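Long-range contacts in beta-lactamase (Escherichia coli, PDB 6PQ8), which probably hydrolyses beta-lactam antibiotics to substituted beta-amino acids, as a plasmid-borne class A beta-lactamase conferring antibiotic resistance: residues K23-L28 with D52-N57; E99-T104 with D133-D138; T258-K263 with S291-L296. The protein carries 1 engineered substitution. All coordinates share one frame; numbering follows the deposited sequence.

Contact 1: K23-L28 with D52-N57. With J01 ((2R,3Z,5R)-3-(2-hydroxyethylidene)-7-oxo-4-oxa-1-azabicyclo[3.2.0]heptane-2-carboxylic acid), chain C.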
loop_
_atom_site.group_PDB
_atom_site.type_symbol
_atom_site.label_atom_id
_atom_site.label_comp_id
_atom_site.label_asym_id
_atom_site.label_seq_id
_atom_site.Cartn_x
_atom_site.Cartn_y
_atom_site.Cartn_z
ATOM N N LYS A 23 28.801 -6.126 -8.680
ATOM C CA LYS A 23 28.663 -7.567 -8.486
ATOM C C LYS A 23 27.208 -7.925 -8.186
ATOM O O LYS A 23 26.837 -8.191 -7.034
ATOM C CB LYS A 23 29.577 -8.060 -7.356
ATOM C CG LYS A 23 29.718 -9.580 -7.280
ATOM C CD LYS A 23 30.376 -10.135 -8.538
ATOM C CE LYS A 23 30.686 -11.620 -8.401
ATOM N NZ LYS A 23 31.517 -12.111 -9.538
ATOM N N GLY A 24 26.389 -7.925 -9.236
ATOM C CA GLY A 24 24.991 -8.271 -9.102
ATOM C C GLY A 24 24.166 -7.178 -8.454
ATOM O O GLY A 24 23.827 -6.180 -9.100
ATOM N N THR A 25 23.859 -7.355 -7.165
ATOM C CA THR A 25 22.917 -6.467 -6.488
ATOM C C THR A 25 23.412 -5.025 -6.474
ATOM O O THR A 25 22.635 -4.094 -6.712
ATOM C CB THR A 25 22.655 -6.962 -5.061
ATOM O OG1 THR A 25 22.224 -8.329 -5.103
ATOM C CG2 THR A 25 21.572 -6.118 -4.375
ATOM N N ASP A 26 24.705 -4.815 -6.214
ATOM C CA ASP A 26 25.224 -3.453 -6.154
ATOM C C ASP A 26 25.317 -2.804 -7.531
ATOM O O ASP A 26 25.289 -1.573 -7.622
ATOM C CB ASP A 26 26.592 -3.434 -5.458
ATOM C CG ASP A 26 27.625 -4.310 -6.163
ATOM O OD1 ASP A 26 27.263 -5.428 -6.598
ATOM O OD2 ASP A 26 28.797 -3.883 -6.281
ATOM N N SER A 27 25.419 -3.589 -8.605
ATOM C CA SER A 27 25.342 -2.987 -9.931
ATOM C C SER A 27 23.914 -2.555 -10.251
ATOM O O SER A 27 23.696 -1.483 -10.830
ATOM C CB SER A 27 25.861 -3.958 -10.987
ATOM O OG SER A 27 25.603 -3.452 -12.286
ATOM N N LEU A 28 22.929 -3.378 -9.884
ATOM C CA LEU A 28 21.531 -2.978 -10.029
ATOM C C LEU A 28 21.220 -1.757 -9.169
ATOM O O LEU A 28 20.532 -0.834 -9.618
ATOM C CB LEU A 28 20.614 -4.151 -9.665
ATOM C CG LEU A 28 19.125 -3.869 -9.462
ATOM C CD1 LEU A 28 18.466 -3.583 -10.795
ATOM C CD2 LEU A 28 18.443 -5.025 -8.752
ATOM N N ASP A 52 13.635 -17.013 -2.043
ATOM C CA ASP A 52 15.070 -17.026 -2.177
ATOM C C ASP A 52 15.488 -15.701 -1.695
ATOM O O ASP A 52 15.309 -14.735 -2.374
ATOM C CB ASP A 52 15.486 -17.135 -3.638
ATOM C CG ASP A 52 15.436 -18.564 -4.170
ATOM O OD1 ASP A 52 14.980 -19.471 -3.476
ATOM O OD2 ASP A 52 15.864 -18.781 -5.297
ATOM N N ASN A 53 16.075 -15.649 -0.527
ATOM C CA ASN A 53 16.483 -14.391 0.029
ATOM C C ASN A 53 17.339 -13.463 -0.850
ATOM O O ASN A 53 18.464 -13.727 -1.198
ATOM C CB ASN A 53 17.108 -14.602 1.381
ATOM C CG ASN A 53 18.574 -14.749 1.294
ATOM O OD1 ASN A 53 19.081 -15.684 0.673
ATOM N ND2 ASN A 53 19.275 -13.804 1.866
ATOM N N PHE A 54 16.730 -12.371 -1.222
ATOM C CA PHE A 54 17.302 -11.348 -2.027
ATOM C C PHE A 54 16.899 -10.047 -1.371
ATOM O O PHE A 54 15.795 -9.889 -0.905
ATOM C CB PHE A 54 16.752 -11.435 -3.422
ATOM C CG PHE A 54 17.090 -10.277 -4.257
ATOM C CD1 PHE A 54 18.266 -10.238 -4.930
ATOM C CD2 PHE A 54 16.245 -9.221 -4.347
ATOM C CE1 PHE A 54 18.593 -9.164 -5.694
ATOM C CE2 PHE A 54 16.562 -8.136 -5.101
ATOM C CZ PHE A 54 17.743 -8.105 -5.781
ATOM N N LYS A 55 17.803 -9.104 -1.342
ATOM C CA LYS A 55 17.527 -7.869 -0.672
ATOM C C LYS A 55 18.062 -6.640 -1.388
ATOM O O LYS A 55 19.203 -6.636 -1.784
ATOM C CB LYS A 55 18.086 -7.973 0.728
ATOM C CG LYS A 55 17.906 -6.770 1.589
ATOM C CD LYS A 55 18.105 -7.128 3.042
ATOM C CE LYS A 55 18.751 -5.996 3.796
ATOM N NZ LYS A 55 20.151 -6.302 4.167
ATOM N N LEU A 56 17.420 -5.637 -1.532
ATOM C CA LEU A 56 17.918 -4.403 -2.122
ATOM C C LEU A 56 17.214 -3.221 -1.470
ATOM O O LEU A 56 15.990 -3.245 -1.268
ATOM C CB LEU A 56 17.697 -4.378 -3.633
ATOM C CG LEU A 56 17.931 -3.033 -4.324
ATOM C CD1 LEU A 56 19.347 -2.937 -4.843
ATOM C CD2 LEU A 56 16.954 -2.820 -5.458
ATOM N N ASN A 57 18.000 -2.196 -1.140
ATOM C CA ASN A 57 17.527 -0.947 -0.558
ATOM C C ASN A 57 18.127 0.216 -1.325
ATOM O O ASN A 57 19.291 0.159 -1.727
ATOM C CB ASN A 57 17.944 -0.794 0.910
ATOM C CG ASN A 57 17.276 -1.784 1.803
ATOM O OD1 ASN A 57 16.340 -2.465 1.389
ATOM N ND2 ASN A 57 17.748 -1.885 3.042
HETATM O O2 J01 C . 12.475 -15.502 -5.144
HETATM C C5 J01 C . 13.390 -14.853 -5.569
HETATM C C4 J01 C . 14.209 -13.662 -5.086
HETATM C C3 J01 C . 14.808 -13.671 -6.515
HETATM N N1 J01 C . 14.135 -14.959 -6.758
HETATM O O1 J01 C . 16.232 -13.886 -6.535
HETATM C C1 J01 C . 16.381 -14.993 -7.283
HETATM C C2 J01 C . 15.196 -15.911 -7.079
HETATM C C8 J01 C . 14.997 -16.676 -8.389
HETATM O O5 J01 C . 14.176 -16.302 -9.186
HETATM O O4 J01 C . 15.721 -17.624 -8.604
HETATM C C6 J01 C . 17.499 -15.167 -8.106
HETATM C C7 J01 C . 18.358 -13.965 -8.385
HETATM O O3 J01 C . 18.728 -13.369 -7.158
#
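The methyl group of Thr25 rests on strand 55-58, with CG2 3.5 Å from Lys55 O and 3.9 Å from Leu56 CD1. It reaches there because CG2 stands anti to the backbone N, which keeps OG1 beside that N; the branched residue thus turns its methyl to the strand backbone and its hydroxyl to the Phe54 ring. One helical turn on, Leu28 adds a second apolar contact. Its CD2 meets the Phe54 ring at the edge, near the ring plane, 4.3 Å from CZ, and lies 4.2 Å from Leu56 CD2. The N-terminal helix 25-36 is thereby laid on an edge strand of the five-stranded antiparallel sheet of the class A fold, with Tyr295 of helix 278-297 also against Thr25 and Leu28. Strand alternation suits the sequence: Leu56 points at the helix, whereas Lys55 starts away from it. Phe54 has CG anti to its N (chi1 169°), which carries the ring towards Thr25 and Leu28, while its CB lies 3.8 Å from C4 of the bound clavulanic acid (J01). Gly24 takes the N-cap with a positive phi that favours glycine, and Asp26 OD1 accepts from Lys23 N at 2.7 Å on the syn side.

Contact 2: E99-T104 with D133-D138. With SO4 (sulfate ion), chain Q.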
loop_
_atom_site.group_PDB
_atom_site.type_symbol
_atom_site.label_atom_id
_atom_site.label_comp_id
_atom_site.label_asym_id
_atom_site.label_seq_id
_atom_site.Cartn_x
_atom_site.Cartn_y
_atom_site.Cartn_z
ATOM N N GLU A 99 -20.958 9.144 8.306
ATOM C CA GLU A 99 -19.650 8.538 8.101
ATOM C C GLU A 99 -19.274 8.435 6.638
ATOM O O GLU A 99 -18.097 8.231 6.328
ATOM C CB GLU A 99 -19.615 7.141 8.708
ATOM C CG GLU A 99 -19.893 7.135 10.188
ATOM C CD GLU A 99 -19.847 5.739 10.772
ATOM O OE1 GLU A 99 -20.917 5.112 10.938
ATOM O OE2 GLU A 99 -18.731 5.272 11.070
ATOM N N LEU A 100 -20.249 8.549 5.739
ATOM C CA LEU A 100 -19.986 8.564 4.303
ATOM C C LEU A 100 -19.707 10.001 3.867
ATOM O O LEU A 100 -20.519 10.664 3.228
ATOM C CB LEU A 100 -21.158 7.953 3.556
ATOM C CG LEU A 100 -21.346 6.468 3.871
ATOM C CD1 LEU A 100 -22.660 5.975 3.305
ATOM C CD2 LEU A 100 -20.185 5.656 3.310
ATOM N N LEU A 101 -18.514 10.467 4.241
ATOM C CA LEU A 101 -18.116 11.851 4.033
ATOM C C LEU A 101 -18.177 12.221 2.550
ATOM O O LEU A 101 -17.944 11.374 1.682
ATOM C CB LEU A 101 -16.698 12.084 4.561
ATOM C CG LEU A 101 -16.535 12.683 5.964
ATOM C CD1 LEU A 101 -17.478 12.050 6.950
ATOM C CD2 LEU A 101 -15.097 12.555 6.457
ATOM N N PRO A 102 -18.490 13.480 2.237
ATOM C CA PRO A 102 -18.424 13.963 0.855
ATOM C C PRO A 102 -17.024 14.485 0.546
ATOM O O PRO A 102 -16.174 14.607 1.432
ATOM C CB PRO A 102 -19.442 15.109 0.859
ATOM C CG PRO A 102 -19.239 15.724 2.241
ATOM C CD PRO A 102 -18.842 14.573 3.170
ATOM N N ASN A 103 -16.806 14.813 -0.731
ATOM C CA ASN A 103 -15.540 15.402 -1.196
ATOM C C ASN A 103 -14.345 14.551 -0.784
ATOM O O ASN A 103 -13.336 15.046 -0.270
ATOM C CB ASN A 103 -15.355 16.832 -0.691
ATOM C CG ASN A 103 -16.583 17.676 -0.877
ATOM O OD1 ASN A 103 -17.271 17.576 -1.896
ATOM N ND2 ASN A 103 -16.873 18.521 0.113
ATOM N N THR A 104 -14.476 13.249 -0.995
ATOM C CA THR A 104 -13.368 12.342 -0.762
ATOM C C THR A 104 -13.625 11.120 -1.618
ATOM O O THR A 104 -14.776 10.785 -1.899
ATOM C CB THR A 104 -13.226 11.991 0.728
ATOM O OG1 THR A 104 -12.001 11.284 0.948
ATOM C CG2 THR A 104 -14.407 11.159 1.227
ATOM N N ASP A 133 -11.114 3.149 -1.115
ATOM C CA ASP A 133 -12.187 3.936 -0.511
ATOM C C ASP A 133 -11.716 4.613 0.773
ATOM O O ASP A 133 -11.196 3.961 1.679
ATOM C CB ASP A 133 -13.378 3.017 -0.217
ATOM C CG ASP A 133 -14.677 3.776 -0.043
ATOM O OD1 ASP A 133 -14.785 4.639 0.859
ATOM O OD2 ASP A 133 -15.594 3.508 -0.828
ATOM N N ASN A 134 -11.915 5.927 0.864
ATOM C CA ASN A 134 -11.464 6.635 2.065
ATOM C C ASN A 134 -12.445 6.493 3.224
ATOM O O ASN A 134 -12.022 6.409 4.387
ATOM C CB ASN A 134 -11.230 8.115 1.768
ATOM C CG ASN A 134 -9.972 8.348 0.971
ATOM O OD1 ASN A 134 -9.009 7.595 1.082
ATOM N ND2 ASN A 134 -9.975 9.390 0.153
ATOM N N ASN A 135 -13.754 6.501 2.937
ATOM C CA ASN A 135 -14.724 6.272 4.003
ATOM C C ASN A 135 -14.683 4.822 4.451
ATOM O O ASN A 135 -14.790 4.540 5.646
ATOM C CB ASN A 135 -16.130 6.670 3.553
ATOM C CG ASN A 135 -16.251 8.158 3.311
ATOM O OD1 ASN A 135 -15.727 8.959 4.090
ATOM N ND2 ASN A 135 -16.920 8.541 2.214
ATOM N N GLY A 136 -14.497 3.891 3.511
ATOM C CA GLY A 136 -14.250 2.507 3.896
ATOM C C GLY A 136 -13.065 2.368 4.838
ATOM O O GLY A 136 -13.123 1.631 5.827
ATOM N N CYS A 137 -11.988 3.105 4.560
ATOM C CA CYS A 137 -10.808 3.092 5.419
ATOM C C CYS A 137 -11.144 3.530 6.841
ATOM O O CYS A 137 -10.803 2.840 7.813
ATOM C CB CYS A 137 -9.723 3.985 4.805
ATOM S SG CYS A 137 -8.281 4.274 5.852
ATOM N N ASP A 138 -11.844 4.663 6.985
ATOM C CA ASP A 138 -12.131 5.187 8.317
ATOM C C ASP A 138 -13.162 4.346 9.055
ATOM O O ASP A 138 -13.092 4.221 10.285
ATOM C CB ASP A 138 -12.614 6.623 8.214
ATOM C CG ASP A 138 -11.503 7.573 7.839
ATOM O OD1 ASP A 138 -10.352 7.118 7.677
ATOM O OD2 ASP A 138 -11.784 8.776 7.696
HETATM S S SO4 Q . -9.511 12.674 -2.621
HETATM O O1 SO4 Q . -10.645 12.651 -3.548
HETATM O O2 SO4 Q . -9.969 12.176 -1.328
HETATM O O3 SO4 Q . -9.045 14.062 -2.503
HETATM O O4 SO4 Q . -8.412 11.821 -3.084
#
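Asn135 reaches from the first turn of helix 134-143 to the backbone of the 99-104 loop, where its ND2 donates a hydrogen bond to Leu101 O at 3.1 Å, with an N-H...O angle of 159°. Its CG stands anti to the carbonyl carbon, beside the backbone N, which carries the amide to the loop. The donor lies in the carbonyl plane, on a lone pair (C=O...N 125°), and Leu101 O lies close to the amide plane, so the flat amide presents its N-H squarely. Leu101 O also accepts from Arg109 NE, so two donors grip it. A second group of bonds fixes the helix start. Asp133, at the N-cap, takes Gly136 N on OD1 at 2.8 Å, almost straight (173°) but from above the carboxylate plane; Ser106 OG also bonds OD1 and Leu108 N bonds OD2, tying the N-terminal end of the helix to Ser106 and Leu108. Van der Waals contacts fill in the rest. Leu100, at the centre of an inverse gamma turn, sets CD2 4.2 Å from Asn135 CB, the two side chains crossing at about a right angle, and Thr104 CG2 lies 3.8 Å from Asn135 ND2. Beside Thr104 a sulfate ion, probably from the crystallisation liquor, is hydrogen-bonded to His172 NE2 and Trp105 N. Asp133 and Asn134 are the last two residues of the SDN motif that borders the class A beta-lactamase active site.

Contact 3: T258-K263 with S291-L296. With J01 ((2R,3Z,5R)-3-(2-hydroxyethylidene)-7-oxo-4-oxa-1-azabicyclo[3.2.0]heptane-2-carboxylic acid), chain C; ASP (aspartic acid), chain B.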
loop_
_atom_site.group_PDB
_atom_site.type_symbol
_atom_site.label_atom_id
_atom_site.label_comp_id
_atom_site.label_asym_id
_atom_site.label_seq_id
_atom_site.Cartn_x
_atom_site.Cartn_y
_atom_site.Cartn_z
ATOM N N THR A 258 4.971 -11.855 -9.266
ATOM C CA THR A 258 5.279 -13.228 -9.643
ATOM C C THR A 258 6.244 -13.240 -10.826
ATOM O O THR A 258 5.935 -12.714 -11.905
ATOM C CB THR A 258 4.007 -13.999 -9.978
ATOM O OG1 THR A 258 3.064 -13.842 -8.906
ATOM C CG2 THR A 258 4.317 -15.482 -10.172
ATOM N N LEU A 259 7.399 -13.852 -10.616
ATOM C CA LEU A 259 8.423 -13.996 -11.632
ATOM C C LEU A 259 8.051 -15.108 -12.606
ATOM O O LEU A 259 7.224 -15.970 -12.290
ATOM C CB LEU A 259 9.767 -14.302 -10.974
ATOM C CG LEU A 259 10.432 -13.166 -10.204
ATOM C CD1 LEU A 259 11.198 -13.709 -8.988
ATOM C CD2 LEU A 259 11.349 -12.387 -11.139
ATOM N N PRO A 260 8.654 -15.114 -13.801
ATOM C CA PRO A 260 8.307 -16.150 -14.788
ATOM C C PRO A 260 8.493 -17.569 -14.288
ATOM O O PRO A 260 7.747 -18.464 -14.711
ATOM C CB PRO A 260 9.254 -15.839 -15.955
ATOM C CG PRO A 260 9.478 -14.358 -15.850
ATOM C CD PRO A 260 9.553 -14.091 -14.374
ATOM N N ASN A 261 9.461 -17.808 -13.403
ATOM C CA ASN A 261 9.670 -19.142 -12.864
ATOM C C ASN A 261 8.720 -19.476 -11.726
ATOM O O ASN A 261 8.906 -20.500 -11.064
ATOM C CB ASN A 261 11.124 -19.306 -12.399
ATOM C CG ASN A 261 11.461 -18.448 -11.200
ATOM O OD1 ASN A 261 10.653 -17.637 -10.736
ATOM N ND2 ASN A 261 12.670 -18.623 -10.685
ATOM N N GLY A 262 7.719 -18.640 -11.460
ATOM C CA GLY A 262 6.777 -18.924 -10.401
ATOM C C GLY A 262 7.200 -18.481 -9.016
ATOM O O GLY A 262 6.394 -18.585 -8.082
ATOM N N LYS A 263 8.428 -18.000 -8.844
ATOM C CA LYS A 263 8.821 -17.392 -7.583
ATOM C C LYS A 263 8.278 -15.958 -7.485
ATOM O O LYS A 263 7.697 -15.421 -8.432
ATOM C CB LYS A 263 10.340 -17.421 -7.443
ATOM C CG LYS A 263 10.862 -18.804 -7.088
ATOM C CD LYS A 263 12.371 -18.846 -7.077
ATOM C CE LYS A 263 12.874 -20.257 -6.810
ATOM N NZ LYS A 263 14.315 -20.389 -7.166
ATOM N N SER A 291 13.568 -2.703 -13.892
ATOM C CA SER A 291 14.971 -3.086 -13.826
ATOM C C SER A 291 15.215 -4.121 -12.729
ATOM O O SER A 291 16.113 -4.956 -12.870
ATOM C CB SER A 291 15.852 -1.847 -13.649
ATOM O OG SER A 291 15.771 -1.353 -12.330
ATOM N N VAL A 292 14.422 -4.113 -11.650
ATOM C CA VAL A 292 14.510 -5.191 -10.665
ATOM C C VAL A 292 14.014 -6.501 -11.267
ATOM O O VAL A 292 14.637 -7.558 -11.103
ATOM C CB VAL A 292 13.726 -4.831 -9.394
ATOM C CG1 VAL A 292 13.677 -6.019 -8.437
ATOM C CG2 VAL A 292 14.338 -3.617 -8.709
ATOM N N TRP A 293 12.891 -6.448 -11.982
ATOM C CA TRP A 293 12.379 -7.613 -12.689
ATOM C C TRP A 293 13.443 -8.216 -13.612
ATOM O O TRP A 293 13.719 -9.423 -13.566
ATOM C CB TRP A 293 11.123 -7.184 -13.459
ATOM C CG TRP A 293 10.577 -8.154 -14.453
ATOM C CD1 TRP A 293 10.945 -8.289 -15.753
ATOM C CD2 TRP A 293 9.525 -9.103 -14.232
ATOM N NE1 TRP A 293 10.202 -9.276 -16.359
ATOM C CE2 TRP A 293 9.323 -9.792 -15.446
ATOM C CE3 TRP A 293 8.740 -9.441 -13.125
ATOM C CZ2 TRP A 293 8.370 -10.798 -15.584
ATOM C CZ3 TRP A 293 7.794 -10.445 -13.260
ATOM C CH2 TRP A 293 7.620 -11.115 -14.478
ATOM N N ASP A 294 14.070 -7.374 -14.442
ATOM C CA ASP A 294 15.065 -7.850 -15.399
ATOM C C ASP A 294 16.225 -8.547 -14.705
ATOM O O ASP A 294 16.707 -9.583 -15.176
ATOM C CB ASP A 294 15.596 -6.687 -16.228
ATOM C CG ASP A 294 14.608 -6.198 -17.242
ATOM O OD1 ASP A 294 13.630 -6.928 -17.532
ATOM O OD2 ASP A 294 14.822 -5.079 -17.758
ATOM N N TYR A 295 16.700 -7.972 -13.599
ATOM C CA TYR A 295 17.791 -8.575 -12.845
ATOM C C TYR A 295 17.424 -9.969 -12.339
ATOM O O TYR A 295 18.190 -10.922 -12.516
ATOM C CB TYR A 295 18.172 -7.669 -11.678
ATOM C CG TYR A 295 19.278 -8.237 -10.824
ATOM C CD1 TYR A 295 20.609 -8.127 -11.214
ATOM C CD2 TYR A 295 18.995 -8.891 -9.631
ATOM C CE1 TYR A 295 21.629 -8.651 -10.439
ATOM C CE2 TYR A 295 20.007 -9.421 -8.850
ATOM C CZ TYR A 295 21.324 -9.298 -9.260
ATOM O OH TYR A 295 22.333 -9.821 -8.482
ATOM N N LEU A 296 16.260 -10.105 -11.687
ATOM C CA LEU A 296 15.898 -11.387 -11.088
ATOM C C LEU A 296 15.531 -12.422 -12.148
ATOM O O LEU A 296 15.696 -13.625 -11.925
ATOM C CB LEU A 296 14.748 -11.202 -10.101
ATOM C CG LEU A 296 14.973 -10.235 -8.944
ATOM C CD1 LEU A 296 13.670 -9.996 -8.180
ATOM C CD2 LEU A 296 16.063 -10.732 -8.010
HETATM O O2 J01 C . 12.475 -15.502 -5.144
HETATM C C5 J01 C . 13.390 -14.853 -5.569
HETATM C C4 J01 C . 14.209 -13.662 -5.086
HETATM C C3 J01 C . 14.808 -13.671 -6.515
HETATM N N1 J01 C . 14.135 -14.959 -6.758
HETATM O O1 J01 C . 16.232 -13.886 -6.535
HETATM C C1 J01 C . 16.381 -14.993 -7.283
HETATM C C2 J01 C . 15.196 -15.911 -7.079
HETATM C C8 J01 C . 14.997 -16.676 -8.389
HETATM O O5 J01 C . 14.176 -16.302 -9.186
HETATM O O4 J01 C . 15.721 -17.624 -8.604
HETATM C C6 J01 C . 17.499 -15.167 -8.106
HETATM C C7 J01 C . 18.358 -13.965 -8.385
HETATM O O3 J01 C . 18.728 -13.369 -7.158
HETATM N N ASP B . 18.270 -14.521 -11.660
HETATM C CA ASP B . 19.189 -15.651 -11.690
HETATM C C ASP B . 18.817 -16.719 -10.678
HETATM O O ASP B . 17.645 -17.056 -10.528
HETATM C CB ASP B . 20.618 -15.174 -11.439
HETATM C CG ASP B . 21.647 -16.134 -11.992
HETATM O OD1 ASP B . 21.241 -17.127 -12.636
HETATM O OD2 ASP B . 22.858 -15.902 -11.785
#
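A carbonyl oxygen sits at the edge of an indole here: Thr258 O lies in the plane of the Trp293 ring, 3.2 Å from CZ3, and no hydrogen bond crosses between the segments. Such an approach sets the partial negative oxygen against the ring's weakly positive C-H rim. The Thr258 carbonyl belongs to the end of strand 248-258, where a type I beta turn from Leu259 to Gly262 links it to the antiparallel strand 264-274 in a beta hairpin, and helix 278-297 packs against that end. Trp293 gets there with CG anti to its backbone N (chi1 169°), which swings the six-membered ring out from the helix to Pro260, whose CD lies 3.6 Å from CH2. As second residue of the turn, Pro260 has a fixed phi (-57°) that fits type I, and it offers the indole an apolar flank. Deeper in, Leu259 CD2 packs on Leu296 CB at 3.7 Å, the two leucines crossing at about a right angle, while the Leu296 branches turn to the bound clavulanic acid (J01): CD2 comes 3.5 Å from its O1. Leu259 CD1 sits by N1. Asn261 in the turn and Lys263 just after it take the carboxylate. Asn261 ND2 donates to O5 at 3.1 Å, and Lys263 NZ, at the end of an extended chain and paired with Asp52, makes a weak bond to O4. The Asn261 amide serves twice, since OD1 accepts from Lys263 N at 2.9 Å in an Asx turn, the donor standing above the carbonyl plane. Gly262 has phi 85°, at which a side chain would jam against the preceding carbonyl O. At Leu296 O, the amino N of a bound aspartic acid donates, 2.7 Å away.

How the contacts relate
Along the chain the three contacts come in series, none overlapping another. Contact 1 closes the first loop, bringing strand 55-58 back against helix 25-36 by way of strand 42-49. Contact 2 closes the next, joining the loop after strand 92-95 to helix 134-143 on the opposite side of the chain's centre, its centre about 40 Å from that of contact 1. Contact 3 closes the last loop, from the hairpin turn through strand 264-274 to the C-terminal helix 278-297. Contacts 1 and 3 touch: Thr25 and Leu28 on Tyr295, and Leu28 on Ser291, join the chain's two end helices. Separately, a salt bridge between Asp52 and Lys263 links their loops beside the clavulanic acid that both contacts line.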